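Side-chain contacts in 3-hydroxyacyl-thioester dehydratase Z (Mycobacterium tuberculosis, PDB 2C2I), which probably catalyses the reversible hydration of trans-2-enoyl-CoA to (3R)-3-hydroxyacyl-CoA, as a homodimeric hotdog-fold enzyme of fatty acid metabolism: residues V24-E29 and T59-F64; E30-A35 and I44-E49; P99-S104 and V131-S136. All blocks are in the same frame, centred on the assembly; numbering follows the deposited sequence.

Contact 1: residues V24-E29 and T59-F64; sequences VTITQE and TIAHGF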
loop_
_atom_site.group_PDB
_atom_site.type_symbol
_atom_site.label_atom_id
_atom_site.label_comp_id
_atom_site.label_asym_id
_atom_site.label_seq_id
_atom_site.Cartn_x
_atom_site.Cartn_y
_atom_site.Cartn_z
ATOM N N VAL A 24 -11.458 -12.888 -6.225
ATOM C CA VAL A 24 -10.292 -12.867 -7.103
ATOM C C VAL A 24 -9.237 -13.780 -6.504
ATOM O O VAL A 24 -9.060 -13.818 -5.282
ATOM C CB VAL A 24 -9.720 -11.425 -7.382
ATOM C CG1 VAL A 24 -10.824 -10.428 -7.742
ATOM C CG2 VAL A 24 -8.870 -10.913 -6.241
ATOM N N THR A 25 -8.559 -14.535 -7.362
ATOM C CA THR A 25 -7.530 -15.470 -6.908
ATOM C C THR A 25 -6.170 -14.779 -6.946
ATOM O O THR A 25 -5.791 -14.208 -7.971
ATOM C CB THR A 25 -7.521 -16.757 -7.766
ATOM O OG1 THR A 25 -8.788 -17.411 -7.640
ATOM C CG2 THR A 25 -6.391 -17.716 -7.325
ATOM N N ILE A 26 -5.460 -14.818 -5.821
ATOM C CA ILE A 26 -4.113 -14.222 -5.730
ATOM C C ILE A 26 -3.075 -15.292 -6.064
ATOM O O ILE A 26 -2.930 -16.270 -5.329
ATOM C CB ILE A 26 -3.866 -13.583 -4.333
ATOM C CG1 ILE A 26 -4.883 -12.460 -4.044
ATOM C CG2 ILE A 26 -2.436 -13.039 -4.194
ATOM C CD1 ILE A 26 -5.202 -11.534 -5.244
ATOM N N THR A 27 -2.378 -15.106 -7.180
ATOM C CA THR A 27 -1.439 -16.126 -7.687
ATOM C C THR A 27 0.013 -15.862 -7.312
ATOM O O THR A 27 0.375 -14.739 -6.965
ATOM C CB THR A 27 -1.508 -16.267 -9.223
ATOM O OG1 THR A 27 -1.058 -15.065 -9.862
ATOM C CG2 THR A 27 -2.935 -16.606 -9.668
ATOM N N GLN A 28 0.846 -16.896 -7.407
ATOM C CA GLN A 28 2.280 -16.734 -7.168
ATOM C C GLN A 28 2.896 -15.785 -8.205
ATOM O O GLN A 28 3.764 -14.975 -7.872
ATOM C CB GLN A 28 2.996 -18.088 -7.151
ATOM C CG GLN A 28 4.447 -17.974 -6.728
ATOM C CD GLN A 28 4.612 -17.521 -5.284
ATOM O OE1 GLN A 28 4.180 -18.201 -4.358
ATOM N NE2 GLN A 28 5.276 -16.380 -5.091
ATOM N N GLU A 29 2.424 -15.867 -9.450
ATOM C CA GLU A 29 2.886 -14.973 -10.518
ATOM C C GLU A 29 2.669 -13.509 -10.135
ATOM O O GLU A 29 3.530 -12.676 -10.371
ATOM C CB GLU A 29 2.200 -15.309 -11.853
ATOM C CG GLU A 29 1.813 -14.112 -12.724
ATOM C CD GLU A 29 2.626 -13.915 -14.011
ATOM O OE1 GLU A 29 2.000 -13.505 -15.014
ATOM O OE2 GLU A 29 3.866 -14.133 -14.039
ATOM N N THR A 59 3.796 -19.815 0.755
ATOM C CA THR A 59 4.049 -18.389 0.522
ATOM C C THR A 59 2.774 -17.604 0.822
ATOM O O THR A 59 1.663 -18.107 0.584
ATOM C CB THR A 59 4.533 -18.086 -0.913
ATOM O OG1 THR A 59 3.730 -18.772 -1.884
ATOM C CG2 THR A 59 6.015 -18.500 -1.092
ATOM N N ILE A 60 2.937 -16.384 1.337
ATOM C CA ILE A 60 1.798 -15.481 1.583
ATOM C C ILE A 60 1.980 -14.179 0.782
ATOM O O ILE A 60 3.116 -13.796 0.451
ATOM C CB ILE A 60 1.583 -15.205 3.121
ATOM C CG1 ILE A 60 2.765 -14.461 3.761
ATOM C CG2 ILE A 60 1.285 -16.487 3.900
ATOM C CD1 ILE A 60 2.518 -14.045 5.195
ATOM N N ALA A 61 0.878 -13.505 0.453
ATOM C CA ALA A 61 0.940 -12.229 -0.255
ATOM C C ALA A 61 1.614 -11.160 0.614
ATOM O O ALA A 61 1.605 -11.233 1.822
ATOM C CB ALA A 61 -0.479 -11.757 -0.638
ATOM N N HIS A 62 2.169 -10.145 -0.034
ATOM C CA HIS A 62 2.612 -8.945 0.673
ATOM C C HIS A 62 1.352 -8.238 1.175
ATOM O O HIS A 62 0.400 -8.104 0.418
ATOM C CB HIS A 62 3.302 -7.977 -0.294
ATOM C CG HIS A 62 4.515 -8.527 -0.976
ATOM N ND1 HIS A 62 4.443 -9.433 -2.015
ATOM C CD2 HIS A 62 5.829 -8.225 -0.828
ATOM C CE1 HIS A 62 5.666 -9.706 -2.440
ATOM N NE2 HIS A 62 6.526 -8.993 -1.731
ATOM N N GLY A 63 1.331 -7.816 2.429
ATOM C CA GLY A 63 0.227 -6.953 2.916
ATOM C C GLY A 63 0.053 -5.717 2.043
ATOM O O GLY A 63 -1.097 -5.263 1.796
ATOM N N PHE A 64 1.159 -5.176 1.534
ATOM C CA PHE A 64 1.052 -3.970 0.720
ATOM C C PHE A 64 0.366 -4.295 -0.589
ATOM O O PHE A 64 -0.215 -3.415 -1.205
ATOM C CB PHE A 64 2.413 -3.308 0.468
ATOM C CG PHE A 64 2.900 -2.432 1.598
ATOM C CD1 PHE A 64 2.114 -1.367 2.088
ATOM C CD2 PHE A 64 4.153 -2.656 2.160
ATOM C CE1 PHE A 64 2.595 -0.553 3.112
ATOM C CE2 PHE A 64 4.652 -1.814 3.184
ATOM C CZ PHE A 64 3.877 -0.786 3.673
#

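Contact 2: residues E30-A35 and I44-E49; sequences EVNLFA and IHVDPE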
loop_
_atom_site.group_PDB
_atom_site.type_symbol
_atom_site.label_atom_id
_atom_site.label_comp_id
_atom_site.label_asym_id
_atom_site.label_seq_id
_atom_site.Cartn_x
_atom_site.Cartn_y
_atom_site.Cartn_z
ATOM N N GLU A 30 1.509 -13.208 -9.549
ATOM C CA GLU A 30 1.208 -11.833 -9.137
ATOM C C GLU A 30 2.086 -11.412 -7.981
ATOM O O GLU A 30 2.523 -10.251 -7.925
ATOM C CB GLU A 30 -0.264 -11.687 -8.762
ATOM C CG GLU A 30 -1.196 -11.870 -9.952
ATOM C CD GLU A 30 -2.657 -11.911 -9.537
ATOM O OE1 GLU A 30 -2.961 -12.336 -8.387
ATOM O OE2 GLU A 30 -3.495 -11.486 -10.357
ATOM N N VAL A 31 2.330 -12.340 -7.062
ATOM C CA VAL A 31 3.121 -12.051 -5.860
ATOM C C VAL A 31 4.573 -11.760 -6.261
ATOM O O VAL A 31 5.191 -10.820 -5.748
ATOM C CB VAL A 31 3.016 -13.174 -4.802
ATOM C CG1 VAL A 31 3.970 -12.926 -3.626
ATOM C CG2 VAL A 31 1.589 -13.283 -4.269
ATOM N N ASN A 32 5.085 -12.560 -7.204
ATOM C CA ASN A 32 6.412 -12.333 -7.821
ATOM C C ASN A 32 6.543 -11.011 -8.567
ATOM O O ASN A 32 7.562 -10.329 -8.438
ATOM C CB ASN A 32 6.751 -13.487 -8.769
ATOM C CG ASN A 32 6.833 -14.820 -8.062
ATOM O OD1 ASN A 32 6.800 -14.901 -6.842
ATOM N ND2 ASN A 32 6.926 -15.890 -8.845
ATOM N N LEU A 33 5.523 -10.631 -9.340
ATOM C CA LEU A 33 5.552 -9.364 -10.064
ATOM C C LEU A 33 5.570 -8.219 -9.050
ATOM O O LEU A 33 6.255 -7.238 -9.267
ATOM C CB LEU A 33 4.345 -9.192 -10.987
ATOM C CG LEU A 33 4.200 -10.093 -12.232
ATOM C CD1 LEU A 33 2.874 -9.879 -12.940
ATOM C CD2 LEU A 33 5.356 -9.860 -13.173
ATOM N N PHE A 34 4.806 -8.374 -7.963
ATOM C CA PHE A 34 4.750 -7.364 -6.897
ATOM C C PHE A 34 6.117 -7.152 -6.246
ATOM O O PHE A 34 6.541 -6.005 -5.989
ATOM C CB PHE A 34 3.721 -7.734 -5.832
ATOM C CG PHE A 34 3.369 -6.577 -4.916
ATOM C CD1 PHE A 34 2.456 -5.613 -5.324
ATOM C CD2 PHE A 34 3.974 -6.455 -3.662
ATOM C CE1 PHE A 34 2.134 -4.523 -4.472
ATOM C CE2 PHE A 34 3.670 -5.368 -2.805
ATOM C CZ PHE A 34 2.746 -4.410 -3.210
ATOM N N ALA A 35 6.767 -8.274 -5.944
ATOM C CA ALA A 35 8.115 -8.297 -5.421
ATOM C C ALA A 35 9.061 -7.585 -6.377
ATOM O O ALA A 35 9.856 -6.776 -5.948
ATOM C CB ALA A 35 8.575 -9.761 -5.180
ATOM N N ILE A 44 9.179 -15.203 2.775
ATOM C CA ILE A 44 7.783 -15.541 3.101
ATOM C C ILE A 44 6.814 -15.329 1.918
ATOM O O ILE A 44 5.745 -15.937 1.880
ATOM C CB ILE A 44 7.253 -14.792 4.347
ATOM C CG1 ILE A 44 7.259 -13.269 4.122
ATOM C CG2 ILE A 44 8.071 -15.141 5.578
ATOM C CD1 ILE A 44 6.606 -12.492 5.282
ATOM N N HIS A 45 7.188 -14.472 0.971
ATOM C CA HIS A 45 6.340 -14.188 -0.191
ATOM C C HIS A 45 6.777 -14.950 -1.437
ATOM O O HIS A 45 5.931 -15.322 -2.256
ATOM C CB HIS A 45 6.296 -12.684 -0.513
ATOM C CG HIS A 45 6.028 -11.814 0.681
ATOM N ND1 HIS A 45 4.879 -11.916 1.447
ATOM C CD2 HIS A 45 6.767 -10.825 1.240
ATOM C CE1 HIS A 45 4.934 -11.037 2.428
ATOM N NE2 HIS A 45 6.062 -10.357 2.319
ATOM N N VAL A 46 8.086 -15.175 -1.596
ATOM C CA VAL A 46 8.577 -15.615 -2.908
ATOM C C VAL A 46 9.428 -16.892 -2.929
ATOM O O VAL A 46 9.802 -17.352 -4.011
ATOM C CB VAL A 46 9.286 -14.472 -3.706
ATOM C CG1 VAL A 46 8.347 -13.256 -3.884
ATOM C CG2 VAL A 46 10.561 -14.060 -3.031
ATOM N N ASP A 47 9.688 -17.467 -1.762
ATOM C CA ASP A 47 10.556 -18.640 -1.681
ATOM C C ASP A 47 9.751 -19.842 -1.233
ATOM O O ASP A 47 9.648 -20.093 -0.040
ATOM C CB ASP A 47 11.704 -18.380 -0.701
ATOM C CG ASP A 47 12.814 -19.432 -0.798
ATOM O OD1 ASP A 47 12.496 -20.610 -1.017
ATOM O OD2 ASP A 47 13.997 -19.062 -0.654
ATOM N N PRO A 48 9.177 -20.597 -2.189
ATOM C CA PRO A 48 8.304 -21.713 -1.848
ATOM C C PRO A 48 8.925 -22.696 -0.868
ATOM O O PRO A 48 8.274 -23.117 0.057
ATOM C CB PRO A 48 8.057 -22.388 -3.206
ATOM C CG PRO A 48 8.174 -21.310 -4.165
ATOM C CD PRO A 48 9.294 -20.440 -3.645
ATOM N N GLU A 49 10.198 -23.031 -1.058
ATOM C CA GLU A 49 10.862 -23.993 -0.190
ATOM C C GLU A 49 11.032 -23.470 1.230
ATOM O O GLU A 49 10.739 -24.174 2.207
ATOM C CB GLU A 49 12.204 -24.421 -0.799
ATOM C CG GLU A 49 12.080 -25.279 -2.052
ATOM C CD GLU A 49 11.804 -24.487 -3.333
ATOM O OE1 GLU A 49 12.074 -23.257 -3.404
ATOM O OE2 GLU A 49 11.306 -25.117 -4.294
HETATM O O HOH W 1 8.211 -17.824 -6.197
#

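Contact 3: residues P99-S104 and V131-S136; sequences PVPVGS and VEVEGS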
loop_
_atom_site.group_PDB
_atom_site.type_symbol
_atom_site.label_atom_id
_atom_site.label_comp_id
_atom_site.label_asym_id
_atom_site.label_seq_id
_atom_site.Cartn_x
_atom_site.Cartn_y
_atom_site.Cartn_z
ATOM N N PRO A 99 -3.028 -13.557 7.270
ATOM C CA PRO A 99 -2.260 -13.651 6.027
ATOM C C PRO A 99 -3.087 -14.189 4.846
ATOM O O PRO A 99 -4.133 -14.810 5.032
ATOM C CB PRO A 99 -1.118 -14.632 6.374
ATOM C CG PRO A 99 -1.048 -14.643 7.854
ATOM C CD PRO A 99 -2.484 -14.441 8.321
ATOM N N VAL A 100 -2.628 -13.910 3.636
ATOM C CA VAL A 100 -3.292 -14.385 2.449
ATOM C C VAL A 100 -2.362 -15.442 1.860
ATOM O O VAL A 100 -1.351 -15.090 1.239
ATOM C CB VAL A 100 -3.526 -13.240 1.443
ATOM C CG1 VAL A 100 -4.203 -13.750 0.165
ATOM C CG2 VAL A 100 -4.356 -12.110 2.092
ATOM N N PRO A 101 -2.678 -16.739 2.072
ATOM C CA PRO A 101 -1.867 -17.740 1.374
ATOM C C PRO A 101 -1.952 -17.523 -0.123
ATOM O O PRO A 101 -3.023 -17.213 -0.636
ATOM C CB PRO A 101 -2.555 -19.066 1.759
ATOM C CG PRO A 101 -3.201 -18.773 3.068
ATOM C CD PRO A 101 -3.710 -17.369 2.919
ATOM N N VAL A 102 -0.834 -17.667 -0.829
ATOM C CA VAL A 102 -0.845 -17.624 -2.282
ATOM C C VAL A 102 -1.786 -18.730 -2.783
ATOM O O VAL A 102 -1.857 -19.784 -2.165
ATOM C CB VAL A 102 0.577 -17.790 -2.871
ATOM C CG1 VAL A 102 0.508 -17.897 -4.376
ATOM C CG2 VAL A 102 1.463 -16.604 -2.494
ATOM N N GLY A 103 -2.507 -18.463 -3.869
ATOM C CA GLY A 103 -3.541 -19.373 -4.387
ATOM C C GLY A 103 -4.925 -19.177 -3.802
ATOM O O GLY A 103 -5.896 -19.706 -4.338
ATOM N N SER A 104 -5.020 -18.455 -2.684
ATOM C CA SER A 104 -6.300 -18.160 -2.027
ATOM C C SER A 104 -7.153 -17.170 -2.792
ATOM O O SER A 104 -6.644 -16.418 -3.619
ATOM C CB SER A 104 -6.058 -17.575 -0.642
ATOM O OG SER A 104 -5.469 -18.555 0.183
ATOM N N VAL A 131 -11.455 -6.698 3.423
ATOM C CA VAL A 131 -11.107 -7.731 2.466
ATOM C C VAL A 131 -11.121 -9.063 3.223
ATOM O O VAL A 131 -10.344 -9.257 4.167
ATOM C CB VAL A 131 -9.701 -7.498 1.821
ATOM C CG1 VAL A 131 -9.428 -8.524 0.726
ATOM C CG2 VAL A 131 -9.597 -6.102 1.218
ATOM N N GLU A 132 -12.019 -9.964 2.819
ATOM C CA GLU A 132 -12.040 -11.316 3.381
ATOM C C GLU A 132 -11.196 -12.247 2.535
ATOM O O GLU A 132 -11.021 -12.015 1.341
ATOM C CB GLU A 132 -13.473 -11.844 3.478
ATOM C CG GLU A 132 -14.138 -12.146 2.156
ATOM C CD GLU A 132 -15.603 -12.558 2.356
ATOM O OE1 GLU A 132 -15.866 -13.504 3.138
ATOM O OE2 GLU A 132 -16.483 -11.924 1.750
ATOM N N VAL A 133 -10.692 -13.320 3.151
ATOM C CA VAL A 133 -9.952 -14.345 2.399
ATOM C C VAL A 133 -10.616 -15.711 2.661
ATOM O O VAL A 133 -10.862 -16.069 3.799
ATOM C CB VAL A 133 -8.386 -14.302 2.669
ATOM C CG1 VAL A 133 -8.047 -14.207 4.160
ATOM C CG2 VAL A 133 -7.666 -15.469 2.009
ATOM N N GLU A 134 -10.907 -16.438 1.591
ATOM C CA GLU A 134 -11.837 -17.578 1.625
ATOM C C GLU A 134 -11.586 -18.709 2.640
ATOM O O GLU A 134 -12.555 -19.345 3.090
ATOM C CB GLU A 134 -12.014 -18.142 0.220
ATOM C CG GLU A 134 -13.275 -18.982 0.024
ATOM C CD GLU A 134 -13.501 -19.334 -1.417
ATOM O OE1 GLU A 134 -12.513 -19.668 -2.102
ATOM O OE2 GLU A 134 -14.665 -19.261 -1.870
ATOM N N GLY A 135 -10.337 -18.951 3.031
ATOM C CA GLY A 135 -10.047 -19.991 4.051
ATOM C C GLY A 135 -9.811 -19.621 5.523
ATOM O O GLY A 135 -9.316 -20.459 6.292
ATOM N N SER A 136 -10.139 -18.394 5.942
ATOM C CA SER A 136 -10.005 -18.018 7.360
ATOM C C SER A 136 -11.166 -17.117 7.872
ATOM O O SER A 136 -11.862 -16.466 7.089
ATOM C CB SER A 136 -8.596 -17.443 7.676
ATOM O OG SER A 136 -8.546 -16.015 7.732
#

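Contact 1: residues V24-E29 and T59-F64
Gln28 and Thr59 meet through a single short hydrogen bond. The first bond of the Gln28 side chain, to CB, runs alongside the 59-64 segment. CG is anti to the backbone N (chi1 -173°), and the chain then bends at chi2 (66°). These two torsions carry the amide across to Thr59. CD comes to 3.7 Å from Thr59 OG1. At the tip, OE1 accepts a hydrogen bond from the Thr59 hydroxyl, with Thr59 OG1 2.6 Å from Gln28 OE1. The donor lies in the carbonyl plane, and the C=O...donor angle is 155°. The same OE1 also touches Thr59 CB at 3.5 Å and lies 3.8 Å from Thr59 CG2. The other branch of the amide, NE2, turns to Asn32 OD1 and His45 O. Both ends of the amide are therefore bonded, which fixes its rotation.

In this hotdog fold, residues 24-29 lead from strand 17-25, outermost in the sheet of this chain, into helix 28-38. Residues 59-64 lead into helix 63-68, and Ile60 to Gly63 probably line the substrate site, as in related enzymes. Thr27 is the N-cap of helix 28-38, with its hydroxyl on a backbone N. His62 holds the N-cap position of helix 63-68. Beside the hydrogen bond the contact is apolar. Ile26 and Ala61 each point CB toward the other segment, and Ile26 CG2 stands 4.3 Å from Ala61 CB.

Contact 2: residues E30-A35 and I44-E49
Val46 lays its CG1 methyl against helix 28-38, over Ala35 and the amide oxygen of Asn32. Its CG1 is 3.7 Å from Ala35 CB and also 3.7 Å from Asn32 OD1. Chi1 of -56° sets this methyl anti to the carbonyl carbon, where it meets Ala35 and Asn32. Val31 adds a second touch one turn before Ala35. Its CG1 reaches the backbone of the other segment, 3.4 Å from His45 O, and packs on His45 CB at 3.9 Å. Those two side chains cross at about a right angle.

The polar end of Asn32 has its main partner in Gln28 NE2. Asn32 OD1 also takes a weak bond from a water at 3.3 Å. That water gives a firmer bond to Val46 O at 2.7 Å, so it bridges the two segments.

His45, thought to be important for catalysis from related enzymes, has other partners for its imidazole. Ile44 CG1 lies 3.6 Å above the ring plane, over the ring centre. ND1 bonds to Ile60 O, and the ring stacks with His62. These contacts hold the imidazole in place.

The short helix 43-46 thus rests on one side of helix 28-38. Elsewhere on that long helix, Phe34 meets Phe64 and Met65 of helix 63-68 and also Phe34 of the second subunit. Val31 also packs on Ile26, just after strand 17-25, and on Val102, before strand 105-119.

Contact 3: residues P99-S104 and V131-S136
Val133 and Ser104 make the closest touch of this contact, with Val133 CG2 3.7 Å from Ser104 CB. The same methyl faces two more groups of the loop. It is 4.3 Å from Val100 CG1 and 4.5 Å from Pro101 CD. Chi1 of Val133 is 47°, which leaves CG2 anti to the backbone N and directed at the 99-104 loop. The other methyl, CG1, lies 4.1 Å from Pro99 O.

In the next shell, residues 101-104 form a type II beta turn, closed by Ser104 N, 3.1 Å from Pro101 O. Ser104 OG donates to Pro101 O as well, at 2.9 Å. This hydroxyl comes in above the carbonyl plane, 36° out of it, from the same face as the amide. Two donors from one residue thus grip one carbonyl.

On the other side, Val133 ends strand 122-133 and begins a type I turn, closed by Ser136 N on Val133 O at 3.2 Å. Val106 of strand 105-119 packs on both Val100 and Val133. Further out, Glu134 forms a salt bridge with Arg105. The loop connects strand 86-95 to strand 105-119, and Pro99 probably lines the substrate site, as in related enzymes. Across the segments the touches are van der Waals, from methyls, a proline ring carbon and Ser104 CB. With the Ser104 hydroxyl spent on Pro101 O, shape and burial hold the contact, not polar bonds between the segments.

The three contacts lie side by side in one hotdog domain. Contact 1 is central, with its centre 8 Å from that of contact 2 and 9 Å from that of contact 3. The centres of contacts 2 and 3 are 15 Å apart, yet they touch where Val31 CG2 lies 3.8 Å from Val102 CG2. Residues 59-64 join them. Ile60 N is 2.9 Å from Ile44 O, a probable hydrogen bond. Ala61 N is likewise 2.8 Å from Val100 O. Residues 24-29 link Ile26 O to Gly103 N. These bonds bring His45, probably catalytic, close to Ile60 and Pro99, which probably line the substrate site. The side chain of Pro99 is about 8 Å from that of His45.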